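Local coordinates for putative branched-chain amino acid transport system substrate-binding protein (Rhodopseudomonas palustris, PDB 3TX6) that probably serves as the periplasmic solute-binding component of an ABC transporter, capturing aromatic acids related to those derived from lignin, and binds 3-(4-hydroxyphenyl)pyruvate between its two lobes, at residues A84-N87 and V88-A92; P101-T105 and P106-K110; F152-L155 and K156-E160; R280-F283 and A284-F288; L343-R346 and S347-L350. One frame throughout, in Å; residues are numbered along the deposited sequence.

Interaction 1. Residues A84-N87 and V88-A92; sequences AVSN and VANEA
Ser86 O is gripped twice by one residue, Asn90, a turn further along helix 79-92, the helix of the beta-alpha-beta unit that links strand 72-75 to strand 96-98. The backbone Asn90 N donates to Ser86 O at 2.9 Å, and the side-chain amide Asn90 ND2 reaches the same oxygen, Ser86 O, also at 2.9 Å, with a nearly straight N-H...O angle of 167°. The two donors arrive from opposite faces of the carbonyl plane. Asn90 can do this because CG stands beside its own backbone N (chi1 -78°), which folds the amide back along the helix. The amide's other end accepts from Trp111 N, while Ser86 OG bonds to Ser112 OG, so this face of the helix is stitched to the start of strand 112-114. Regular i to i+4 bonds flank the pair, among them Ala89 N to Val85 O at 2.9 Å.

Packing sorts by helix face. Val85 and Ala89 rest on Ile73 and His96 of the sheet, whereas Val88 turns to Thr58 and Ala61 of helix 54-67. Glu91 runs outward to a salt bridge with Arg62. Within the turn, Val88 CG2 lies 3.5 Å from Ala84 O.

Interaction 2. Residues P101-T105 and P106-K110; sequences PLPIT and PERAK. With ENO (3-(4-hydroxy-phenyl)pyruvic acid), chain D.
Where the chain leaves the ligand pocket, Arg108 reaches back to Pro103, two residues after Pro101, whose ring forms part of the pocket wall against the bound 3-(4-hydroxyphenyl)pyruvate, with Pro101 CD 3.2 Å from the ligand atom O4. From there the chain runs through Leu102 and Pro103 and turns into the short, weakly bonded helix at about 106-109. The main polar link is Arg108 NH1 to Pro103 O, 2.8 Å long. The acceptor lies in the plane of the guanidinium, only 2° out of it, and the donor lies in the carbonyl plane, so the two flat groups meet edge-on. An extended chain from CG to NE carries Arg108 back that far, leaving the guanidinium beside the loop that precedes it.

In the periplasmic binding protein fold this loop follows strand 96-98 at its C-terminal end, the usual place for ligand contacts in an alpha/beta lobe. Further on, Thr105 O accepts from Arg108 N at 2.9 Å, with a weak second bond from Ala109 N. The Thr105 hydroxyl sits between its backbone N and carbonyl carbon (chi1 59°), which places OG1 where the Thr105 and Arg108 side chains cross at a slant, 3.5 Å from Arg108 CG, and over one face of the guanidinium.

On another side of the turn Ile104 CG2 packs on Ala109, 3.7 Å from Ala109 CA, and both residues touch Arg340. Arg108 also leans on Val83, Ser86 and Asn87 of helix 79-92. Leu102 reaches the same side chain, its CD1 lying 4.2 Å from Arg108 CD.

Interaction 3. Residues F152-L155 and K156-E160; sequences FNDL and KKQGE
Lys156, whose side chain is the one most engaged by the preceding turn, bends back across Phe152 and beside Asn153 on helix 146-161, the helix of the beta-alpha-beta unit between strands 137-143 and 165-172. Its methylene CD approaches Phe152 CE2 to 3.7 Å, the chain crossing the ring obliquely. The bend at chi3 (71°) then brings the ammonium group beside the Asn153 amide, where the Lys156 NZ to Asn153 OD1 bond is weak at 3.4 Å.

Leu155 faces inward, resting on Val138 and Tyr140 of the sheet and on Ile166. Asp154, buried as well, turns toward helix 119-130. Its OD1 takes Gln158 NE2 at 2.9 Å on the syn lone pair. The two side chains run alongside each other, pointing the same way, but the carboxylate and amide planes stand almost perpendicular, 89° apart. Asp154 OD2 is hydrogen-bonded to Tyr127 OH, and Gln158 NE2 also donates to Pro120 O, so the pair ties the two helices. With an alanine at Asp154, Tyr127 OH is likely to lose this partner and the Gln158 amide to be left with one bond fewer, still held by Pro120 O.

The helix widens here into a pi-type turn: Asp154 O accepts from Gln158 N at 2.8 Å and also from Gly159 N, the longer Asp154 O to Gly159 N bond measuring 3.1 Å.

Interaction 4. Residues R280-F283 and A284-F288; sequences RSQF and AAHSF. With ENO (3-(4-hydroxy-phenyl)pyruvic acid), chain D.
Gln282 and His286, one turn apart at the start of helix 282-304, cross obliquely with amide and imidazole planes 86° apart, and both point their nitrogens at the phenolic oxygen of the bound 3-(4-hydroxyphenyl)pyruvate. Gln282 NE2 donates to the ligand atom O3 at 3.0 Å in an almost straight bond, 176°. His286 NE2 lies 2.6 Å from O3 of the ligand, which sits at the edge of the imidazole near its plane; either partner of this short hydrogen bond could be the donor. The bend of Gln282 at chi2 (74°) swings its amide back toward the imidazole. Beneath the imidazole, Gln282 O lies 3.4 Å from the ring plane and over its centre.

Phe283 takes a different orientation. One face of its ring receives Gln282 CB, while its edge meets the ligand ring, Phe283 CE1 lying 3.8 Å from C8 of the ligand. Replacing His286 by alanine would probably leave the phenolic oxygen with the Gln282 amide but without its short bond, and open a gap at that end of the pocket.

Ser281 is the N-cap: its OG accepts from Ala284 N at 3.0 Å, a nearly straight bond, and satisfies an early N-H of the helix. Gln282 is itself positioned by Gln117 OE1 and Gly246 N. Around this helix start, Phe283 and Ala284 pack on helix 21-29, whereas Ala284 and Ala285 also touch helix 261-275, with Gly246 following directly on strand 242-245.

Interaction 5. Residues L343-R346 and S347-L350; sequences LDDR and SRIL. With SO4 (sulfate ion), chain B.
From Asp344 the backbone makes a tight 3-10 turn, with Ser347 N donating to Asp344 O at 2.9 Å, before straightening at Ile349 into strand 349-354. Ser347 adds its hydroxyl to the same acceptor: Ser347 OG lies 2.7 Å from Asp344 O and donates to it nearly in line with the carbonyl, whereas the backbone N comes from above the carbonyl plane. A chi1 of 71° sets OG between the backbone N and carbonyl carbon of Ser347, and Leu343 packs against Ser347 CB through its CB and both methyls.

The Asp344 carboxylate closes an Asx turn by accepting from Arg346 N at OD1. Arg346 also grips it in a side-on salt bridge, NE to OD1 and Arg346 NH1 to Asp344 OD2 at 2.9 Å.

Arg348 pairs with Asp345 instead. Its guanidinium stacks on the Asp345 carboxylate, the planes 26° apart and Asp345 CG 3.7 Å above the guanidinium plane, offset toward the rim. In the long pair Asp345 OD1 to Arg348 NE, 3.8 Å, the oxygen lies well out of that plane with no N-H aimed at it, so only charge acts.

The guanidinium keeps its edge for a sulfate, probably from the crystallisation liquor: Arg348 NH2 reaches sulfate O4 at 3.0 Å, and NH1 bonds to O2. Carboxylate over a face and sulfate at the edge would probably stabilise the positive charge of Arg348 without competing for the same N-H groups.

Each of the five contacts joins adjoining segments, so none encloses a long loop, and they follow in series without nesting or crossing. Interaction 1 lies within helix 79-92; interaction 2, after strand 96-98, folds back beside it, Asn90 ND2 meeting Arg108 O at 3.1 Å, so these two form one patch in the lobe of the six-stranded sheet. Interaction 3 falls in the lobe of the seven-stranded sheet, about 29 Å from interaction 1 between centres. Interaction 4 starts helix 282-304, and it shares the ligand with interaction 2, their nearest atoms about 6 Å apart. Interaction 5 leads into strand 349-354 of the seven-stranded sheet; Gln117 bonds to both it and interaction 4.

Interaction 1. Residues A84-N87 and V88-A92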
# COMPACT_ATOMS: atom_id res chain seq x y z
N ALA A 84 7.61 10.31 -7.54
CA ALA A 84 7.63 10.95 -8.84
C ALA A 84 6.25 11.42 -9.30
O ALA A 84 6.10 12.55 -9.81
CB ALA A 84 8.27 10.05 -9.90
N VAL A 85 5.24 10.57 -9.15
CA VAL A 85 3.90 10.94 -9.53
C VAL A 85 3.43 12.13 -8.70
O VAL A 85 2.83 13.04 -9.23
CB VAL A 85 2.93 9.75 -9.39
CG1 VAL A 85 1.49 10.19 -9.68
CG2 VAL A 85 3.34 8.59 -10.34
N SER A 86 3.73 12.10 -7.40
CA SER A 86 3.35 13.21 -6.52
C SER A 86 3.98 14.52 -6.94
O SER A 86 3.30 15.57 -6.93
CB SER A 86 3.67 12.87 -5.03
OG SER A 86 3.26 13.89 -4.18
N ASN A 87 5.26 14.47 -7.35
CA ASN A 87 5.96 15.65 -7.86
C ASN A 87 5.21 16.25 -9.04
O ASN A 87 4.96 17.45 -9.08
CB ASN A 87 7.39 15.34 -8.29
CG ASN A 87 8.30 15.03 -7.12
OD1 ASN A 87 8.02 15.37 -5.96
ND2 ASN A 87 9.39 14.32 -7.42
N VAL A 88 4.79 15.39 -9.97
CA VAL A 88 4.09 15.85 -11.16
C VAL A 88 2.70 16.43 -10.80
O VAL A 88 2.32 17.50 -11.27
CB VAL A 88 3.97 14.74 -12.21
CG1 VAL A 88 3.09 15.20 -13.40
CG2 VAL A 88 5.36 14.33 -12.70
N ALA A 89 1.97 15.70 -9.95
CA ALA A 89 0.63 16.04 -9.55
C ALA A 89 0.60 17.40 -8.88
O ALA A 89 -0.29 18.21 -9.15
CB ALA A 89 0.02 14.99 -8.63
N ASN A 90 1.56 17.64 -8.00
CA ASN A 90 1.59 18.90 -7.29
C ASN A 90 1.99 20.09 -8.15
O ASN A 90 1.54 21.21 -7.91
CB ASN A 90 2.43 18.84 -6.02
CG ASN A 90 1.69 18.16 -4.88
OD1 ASN A 90 0.97 18.80 -4.13
ND2 ASN A 90 1.81 16.81 -4.79
N GLU A 91 2.80 19.85 -9.16
CA GLU A 91 3.19 20.91 -10.09
C GLU A 91 2.07 21.24 -11.08
O GLU A 91 1.77 22.43 -11.32
CB GLU A 91 4.45 20.45 -10.83
CG GLU A 91 5.13 21.57 -11.61
CD GLU A 91 4.68 21.79 -13.02
OE1 GLU A 91 3.80 21.05 -13.50
OE2 GLU A 91 5.21 22.73 -13.67
N ALA A 92 1.37 20.20 -11.54
CA ALA A 92 0.30 20.35 -12.50
C ALA A 92 -1.06 20.73 -11.83
O ALA A 92 -2.03 21.08 -12.52
CB ALA A 92 0.11 19.07 -13.32

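Interaction 2. Residues P101-T105 and P106-K110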
# COMPACT_ATOMS: atom_id res chain seq x y z
N PRO A 101 2.81 3.64 -0.08
CA PRO A 101 3.08 4.64 0.94
C PRO A 101 4.25 5.52 0.41
O PRO A 101 5.06 5.12 -0.45
CB PRO A 101 3.34 3.82 2.19
CG PRO A 101 3.64 2.47 1.76
CD PRO A 101 3.19 2.29 0.34
N LEU A 102 4.22 6.76 0.75
CA LEU A 102 5.31 7.63 0.44
C LEU A 102 5.38 8.66 1.57
O LEU A 102 4.38 8.89 2.28
CB LEU A 102 5.06 8.34 -0.91
CG LEU A 102 4.07 9.48 -0.96
CD1 LEU A 102 4.32 10.35 -2.18
CD2 LEU A 102 2.66 8.89 -0.92
N PRO A 103 6.56 9.28 1.71
CA PRO A 103 6.67 10.41 2.61
C PRO A 103 5.89 11.60 2.03
O PRO A 103 6.28 12.17 0.99
CB PRO A 103 8.18 10.70 2.63
CG PRO A 103 8.83 9.53 1.97
CD PRO A 103 7.84 8.96 1.04
N ILE A 104 4.78 11.95 2.68
CA ILE A 104 3.91 13.03 2.18
C ILE A 104 4.33 14.28 2.93
O ILE A 104 3.77 14.60 3.97
CB ILE A 104 2.36 12.75 2.28
CG1 ILE A 104 1.98 11.53 1.46
CG2 ILE A 104 1.56 13.90 1.64
CD1 ILE A 104 0.51 11.17 1.39
N THR A 105 5.36 14.93 2.40
CA THR A 105 5.94 16.16 2.88
C THR A 105 5.04 17.37 2.59
O THR A 105 4.13 17.31 1.78
CB THR A 105 7.27 16.43 2.17
OG1 THR A 105 7.04 16.51 0.75
CG2 THR A 105 8.28 15.33 2.48
N PRO A 106 5.30 18.48 3.26
CA PRO A 106 4.49 19.66 2.98
C PRO A 106 4.43 20.03 1.47
O PRO A 106 3.42 20.47 0.99
CB PRO A 106 5.18 20.74 3.82
CG PRO A 106 5.69 19.97 5.01
CD PRO A 106 6.21 18.71 4.40
N GLU A 107 5.51 19.77 0.74
CA GLU A 107 5.58 20.01 -0.70
C GLU A 107 4.65 19.11 -1.56
O GLU A 107 4.23 19.47 -2.66
CB GLU A 107 7.03 19.79 -1.14
CG GLU A 107 7.35 20.36 -2.50
CD GLU A 107 7.13 21.87 -2.56
OE1 GLU A 107 7.10 22.53 -1.48
OE2 GLU A 107 6.99 22.40 -3.69
N ARG A 108 4.32 17.95 -1.03
CA ARG A 108 3.47 16.97 -1.71
C ARG A 108 2.03 16.95 -1.21
O ARG A 108 1.16 16.33 -1.83
CB ARG A 108 4.10 15.62 -1.50
CG ARG A 108 5.44 15.45 -2.17
CD ARG A 108 6.14 14.15 -1.78
NE ARG A 108 7.52 14.24 -2.26
CZ ARG A 108 8.55 13.65 -1.72
NH1 ARG A 108 8.38 12.89 -0.65
NH2 ARG A 108 9.77 13.83 -2.25
N ALA A 109 1.78 17.55 -0.06
CA ALA A 109 0.51 17.33 0.65
C ALA A 109 -0.69 17.97 -0.01
O ALA A 109 -1.80 17.49 0.17
CB ALA A 109 0.56 17.80 2.10
N LYS A 110 -0.51 19.06 -0.74
CA LYS A 110 -1.69 19.75 -1.25
C LYS A 110 -2.49 18.88 -2.20
O LYS A 110 -3.68 18.82 -2.07
CB LYS A 110 -1.31 21.05 -1.93
CG LYS A 110 -2.53 21.85 -2.35
CD LYS A 110 -2.21 23.26 -2.79
CE LYS A 110 -3.45 23.96 -3.36
NZ LYS A 110 -3.32 25.41 -3.74
O4 ENO D . 5.72 1.08 -1.19
C9 ENO D . 2.99 -0.95 -1.42
C8 ENO D . 1.70 -0.94 -0.92
C7 ENO D . 1.45 -1.19 0.44
C6 ENO D . 2.53 -1.36 1.28
C5 ENO D . 3.83 -1.39 0.79
C4 ENO D . 4.08 -1.17 -0.58
O3 ENO D . 0.14 -1.14 0.89
C3 ENO D . 5.47 -1.27 -1.14
C2 ENO D . 6.25 -0.03 -1.33
C1 ENO D . 7.62 -0.17 -1.81
O2 ENO D . 8.27 0.87 -2.03
O1 ENO D . 8.13 -1.32 -1.99

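Interaction 3. Residues F152-L155 and K156-E160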
# COMPACT_ATOMS: atom_id res chain seq x y z
N PHE A 152 12.54 1.75 8.97
CA PHE A 152 13.58 1.82 10.00
C PHE A 152 13.34 2.98 10.96
O PHE A 152 13.47 2.79 12.16
CB PHE A 152 14.99 1.89 9.45
CG PHE A 152 16.04 1.87 10.52
CD1 PHE A 152 16.22 0.75 11.32
CD2 PHE A 152 16.82 2.98 10.75
CE1 PHE A 152 17.16 0.74 12.33
CE2 PHE A 152 17.77 2.98 11.74
CZ PHE A 152 17.94 1.85 12.53
N ASN A 153 13.04 4.15 10.45
CA ASN A 153 12.84 5.29 11.32
C ASN A 153 11.70 5.06 12.30
O ASN A 153 11.77 5.49 13.47
CB ASN A 153 12.57 6.54 10.51
CG ASN A 153 13.77 7.01 9.73
OD1 ASN A 153 14.90 6.56 9.95
ND2 ASN A 153 13.52 7.94 8.82
N ASP A 154 10.66 4.38 11.83
CA ASP A 154 9.52 4.07 12.68
C ASP A 154 9.92 3.05 13.77
O ASP A 154 9.50 3.18 14.94
CB ASP A 154 8.35 3.54 11.84
CG ASP A 154 7.11 3.25 12.68
OD1 ASP A 154 6.51 4.23 13.14
OD2 ASP A 154 6.77 2.04 12.91
N LEU A 155 10.72 2.05 13.41
CA LEU A 155 11.19 1.08 14.41
C LEU A 155 11.99 1.80 15.50
O LEU A 155 11.85 1.51 16.69
CB LEU A 155 12.05 0.00 13.75
CG LEU A 155 12.65 -1.11 14.60
CD1 LEU A 155 11.61 -1.97 15.28
CD2 LEU A 155 13.62 -1.98 13.77
N LYS A 156 12.79 2.78 15.10
CA LYS A 156 13.68 3.47 16.01
C LYS A 156 12.84 4.40 16.89
O LYS A 156 13.04 4.44 18.10
CB LYS A 156 14.67 4.28 15.20
CG LYS A 156 16.05 4.51 15.79
CD LYS A 156 16.97 5.01 14.68
CE LYS A 156 16.65 6.45 14.26
NZ LYS A 156 16.75 6.76 12.80
N LYS A 157 11.87 5.11 16.29
CA LYS A 157 11.15 6.13 17.05
C LYS A 157 10.02 5.49 17.89
O LYS A 157 10.00 5.58 19.11
CB LYS A 157 10.63 7.23 16.12
CG LYS A 157 9.74 8.28 16.79
CD LYS A 157 9.25 9.33 15.78
CE LYS A 157 8.30 10.33 16.42
NZ LYS A 157 7.64 11.27 15.47
N GLN A 158 9.12 4.82 17.21
CA GLN A 158 7.98 4.23 17.84
C GLN A 158 8.36 2.94 18.55
O GLN A 158 7.95 2.66 19.70
CB GLN A 158 6.87 4.03 16.77
CG GLN A 158 5.65 3.40 17.36
CD GLN A 158 4.44 3.38 16.48
OE1 GLN A 158 3.32 3.36 17.00
NE2 GLN A 158 4.64 3.39 15.14
N GLY A 159 9.17 2.14 17.87
CA GLY A 159 9.45 0.80 18.35
C GLY A 159 10.26 0.81 19.63
O GLY A 159 9.90 0.17 20.62
N GLU A 160 11.32 1.58 19.64
CA GLU A 160 12.13 1.74 20.85
C GLU A 160 11.31 2.25 21.97
O GLU A 160 11.52 1.82 23.08
CB GLU A 160 13.28 2.70 20.66
CG GLU A 160 14.43 2.20 19.81
CD GLU A 160 15.58 3.22 19.74
OE1 GLU A 160 15.40 4.42 20.10
OE2 GLU A 160 16.67 2.83 19.32

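Interaction 4. Residues R280-F283 and A284-F288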
# COMPACT_ATOMS: atom_id res chain seq x y z
N ARG A 280 -6.86 -12.84 -3.61
CA ARG A 280 -6.97 -11.50 -3.01
C ARG A 280 -5.59 -10.97 -2.66
O ARG A 280 -4.68 -11.73 -2.36
CB ARG A 280 -7.81 -11.58 -1.77
CG ARG A 280 -7.20 -12.44 -0.64
CD ARG A 280 -8.14 -12.72 0.51
NE ARG A 280 -9.31 -13.46 0.08
CZ ARG A 280 -10.35 -13.74 0.87
NH1 ARG A 280 -10.33 -13.35 2.14
NH2 ARG A 280 -11.41 -14.41 0.39
N SER A 281 -5.45 -9.65 -2.65
CA SER A 281 -4.21 -8.99 -2.25
C SER A 281 -4.47 -7.63 -1.61
O SER A 281 -5.44 -6.95 -1.89
CB SER A 281 -3.23 -8.85 -3.42
OG SER A 281 -3.74 -8.00 -4.42
N GLN A 282 -3.49 -7.26 -0.81
CA GLN A 282 -3.28 -5.87 -0.34
C GLN A 282 -3.39 -4.88 -1.48
O GLN A 282 -3.98 -3.82 -1.34
CB GLN A 282 -1.88 -5.79 0.29
CG GLN A 282 -1.43 -4.44 0.84
CD GLN A 282 -2.09 -4.02 2.14
OE1 GLN A 282 -2.83 -4.79 2.77
NE2 GLN A 282 -1.80 -2.79 2.54
N PHE A 283 -2.79 -5.25 -2.61
CA PHE A 283 -2.52 -4.29 -3.70
C PHE A 283 -3.74 -4.04 -4.59
O PHE A 283 -4.09 -2.88 -4.88
CB PHE A 283 -1.29 -4.80 -4.50
CG PHE A 283 -0.19 -5.19 -3.56
CD1 PHE A 283 0.40 -4.24 -2.79
CD2 PHE A 283 0.19 -6.53 -3.40
CE1 PHE A 283 1.33 -4.59 -1.83
CE2 PHE A 283 1.15 -6.88 -2.45
CZ PHE A 283 1.73 -5.90 -1.66
N ALA A 284 -4.44 -5.12 -4.97
CA ALA A 284 -5.70 -4.98 -5.72
C ALA A 284 -6.63 -3.98 -4.99
O ALA A 284 -7.35 -3.21 -5.60
CB ALA A 284 -6.39 -6.32 -5.87
N ALA A 285 -6.67 -4.09 -3.66
CA ALA A 285 -7.52 -3.31 -2.83
C ALA A 285 -7.22 -1.82 -2.93
O ALA A 285 -8.15 -1.02 -2.79
CB ALA A 285 -7.44 -3.81 -1.39
N HIS A 286 -5.97 -1.43 -3.14
CA HIS A 286 -5.67 0.00 -3.20
C HIS A 286 -6.27 0.66 -4.42
O HIS A 286 -6.81 1.76 -4.29
CB HIS A 286 -4.19 0.30 -3.10
CG HIS A 286 -3.55 -0.18 -1.83
ND1 HIS A 286 -4.14 -0.08 -0.60
CD2 HIS A 286 -2.31 -0.77 -1.64
CE1 HIS A 286 -3.28 -0.59 0.33
NE2 HIS A 286 -2.18 -1.01 -0.30
N SER A 287 -6.17 0.05 -5.60
CA SER A 287 -6.83 0.63 -6.77
C SER A 287 -8.36 0.58 -6.64
O SER A 287 -9.05 1.56 -6.92
CB SER A 287 -6.34 0.07 -8.11
OG SER A 287 -6.54 -1.26 -8.12
N PHE A 288 -8.91 -0.54 -6.17
CA PHE A 288 -10.34 -0.65 -5.91
C PHE A 288 -10.81 0.47 -4.97
O PHE A 288 -11.82 1.13 -5.23
CB PHE A 288 -10.65 -2.03 -5.34
CG PHE A 288 -12.09 -2.28 -5.08
CD1 PHE A 288 -12.91 -2.78 -6.09
CD2 PHE A 288 -12.63 -2.10 -3.83
CE1 PHE A 288 -14.22 -3.08 -5.86
CE2 PHE A 288 -13.96 -2.42 -3.60
CZ PHE A 288 -14.75 -2.88 -4.62
O4 ENO D . 5.72 1.08 -1.19
C9 ENO D . 2.99 -0.95 -1.42
C8 ENO D . 1.70 -0.94 -0.92
C7 ENO D . 1.45 -1.19 0.44
C6 ENO D . 2.53 -1.36 1.28
C5 ENO D . 3.83 -1.39 0.79
C4 ENO D . 4.08 -1.17 -0.58
O3 ENO D . 0.14 -1.14 0.89
C3 ENO D . 5.47 -1.27 -1.14
C2 ENO D . 6.25 -0.03 -1.33
C1 ENO D . 7.62 -0.17 -1.81
O2 ENO D . 8.27 0.87 -2.03
O1 ENO D . 8.13 -1.32 -1.99

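Interaction 5. Residues L343-R346 and S347-L350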
# COMPACT_ATOMS: atom_id res chain seq x y z
N LEU A 343 -6.39 7.45 8.09
CA LEU A 343 -6.76 6.13 8.56
C LEU A 343 -6.56 5.94 10.06
O LEU A 343 -5.80 6.68 10.70
CB LEU A 343 -5.95 5.07 7.78
CG LEU A 343 -6.34 4.89 6.30
CD1 LEU A 343 -5.35 3.97 5.56
CD2 LEU A 343 -7.82 4.42 6.19
N ASP A 344 -7.27 4.94 10.57
CA ASP A 344 -7.21 4.58 11.98
C ASP A 344 -7.12 3.06 12.13
O ASP A 344 -6.77 2.35 11.18
CB ASP A 344 -8.36 5.25 12.74
CG ASP A 344 -9.77 4.69 12.42
OD1 ASP A 344 -9.91 3.62 11.84
OD2 ASP A 344 -10.76 5.36 12.82
N ASP A 345 -7.39 2.57 13.33
CA ASP A 345 -7.32 1.13 13.62
C ASP A 345 -8.17 0.23 12.76
O ASP A 345 -7.85 -0.96 12.62
CB ASP A 345 -7.69 0.87 15.10
CG ASP A 345 -6.59 1.26 16.05
OD1 ASP A 345 -5.55 1.78 15.60
OD2 ASP A 345 -6.75 1.02 17.27
N ARG A 346 -9.24 0.75 12.18
CA ARG A 346 -10.06 -0.02 11.27
C ARG A 346 -9.29 -0.41 9.98
O ARG A 346 -9.79 -1.24 9.24
CB ARG A 346 -11.37 0.72 10.94
CG ARG A 346 -12.32 0.91 12.16
CD ARG A 346 -13.46 1.85 11.84
NE ARG A 346 -12.99 3.22 11.68
CZ ARG A 346 -13.77 4.26 11.38
NH1 ARG A 346 -13.21 5.45 11.25
NH2 ARG A 346 -15.08 4.12 11.22
N SER A 347 -8.10 0.17 9.75
CA SER A 347 -7.35 -0.05 8.54
C SER A 347 -6.33 -1.16 8.61
O SER A 347 -5.60 -1.37 7.66
CB SER A 347 -6.63 1.20 8.06
OG SER A 347 -5.50 1.56 8.90
N ARG A 348 -6.25 -1.88 9.71
CA ARG A 348 -5.30 -2.97 9.79
C ARG A 348 -5.71 -4.14 10.65
O ARG A 348 -6.45 -4.02 11.60
CB ARG A 348 -3.96 -2.48 10.25
CG ARG A 348 -3.77 -2.35 11.75
CD ARG A 348 -4.58 -1.27 12.43
NE ARG A 348 -4.35 -1.33 13.86
CZ ARG A 348 -4.86 -2.21 14.71
NH1 ARG A 348 -5.74 -3.13 14.34
NH2 ARG A 348 -4.55 -2.11 15.98
N ILE A 349 -5.17 -5.27 10.25
CA ILE A 349 -5.27 -6.49 11.02
C ILE A 349 -3.89 -7.07 11.05
O ILE A 349 -3.00 -6.64 10.31
CB ILE A 349 -6.26 -7.50 10.42
CG1 ILE A 349 -5.81 -7.98 9.00
CG2 ILE A 349 -7.66 -6.92 10.38
CD1 ILE A 349 -6.70 -9.06 8.43
N LEU A 350 -3.72 -8.09 11.87
CA LEU A 350 -2.45 -8.76 11.95
C LEU A 350 -2.67 -10.18 11.44
O LEU A 350 -3.63 -10.88 11.85
CB LEU A 350 -1.98 -8.80 13.40
CG LEU A 350 -0.55 -9.37 13.64
CD1 LEU A 350 0.58 -8.57 12.99
CD2 LEU A 350 -0.29 -9.49 15.15
S SO4 B . -6.32 -4.95 17.48
O1 SO4 B . -4.96 -4.89 18.09
O2 SO4 B . -6.27 -5.61 16.14
O3 SO4 B . -7.23 -5.72 18.37
O4 SO4 B . -6.85 -3.57 17.34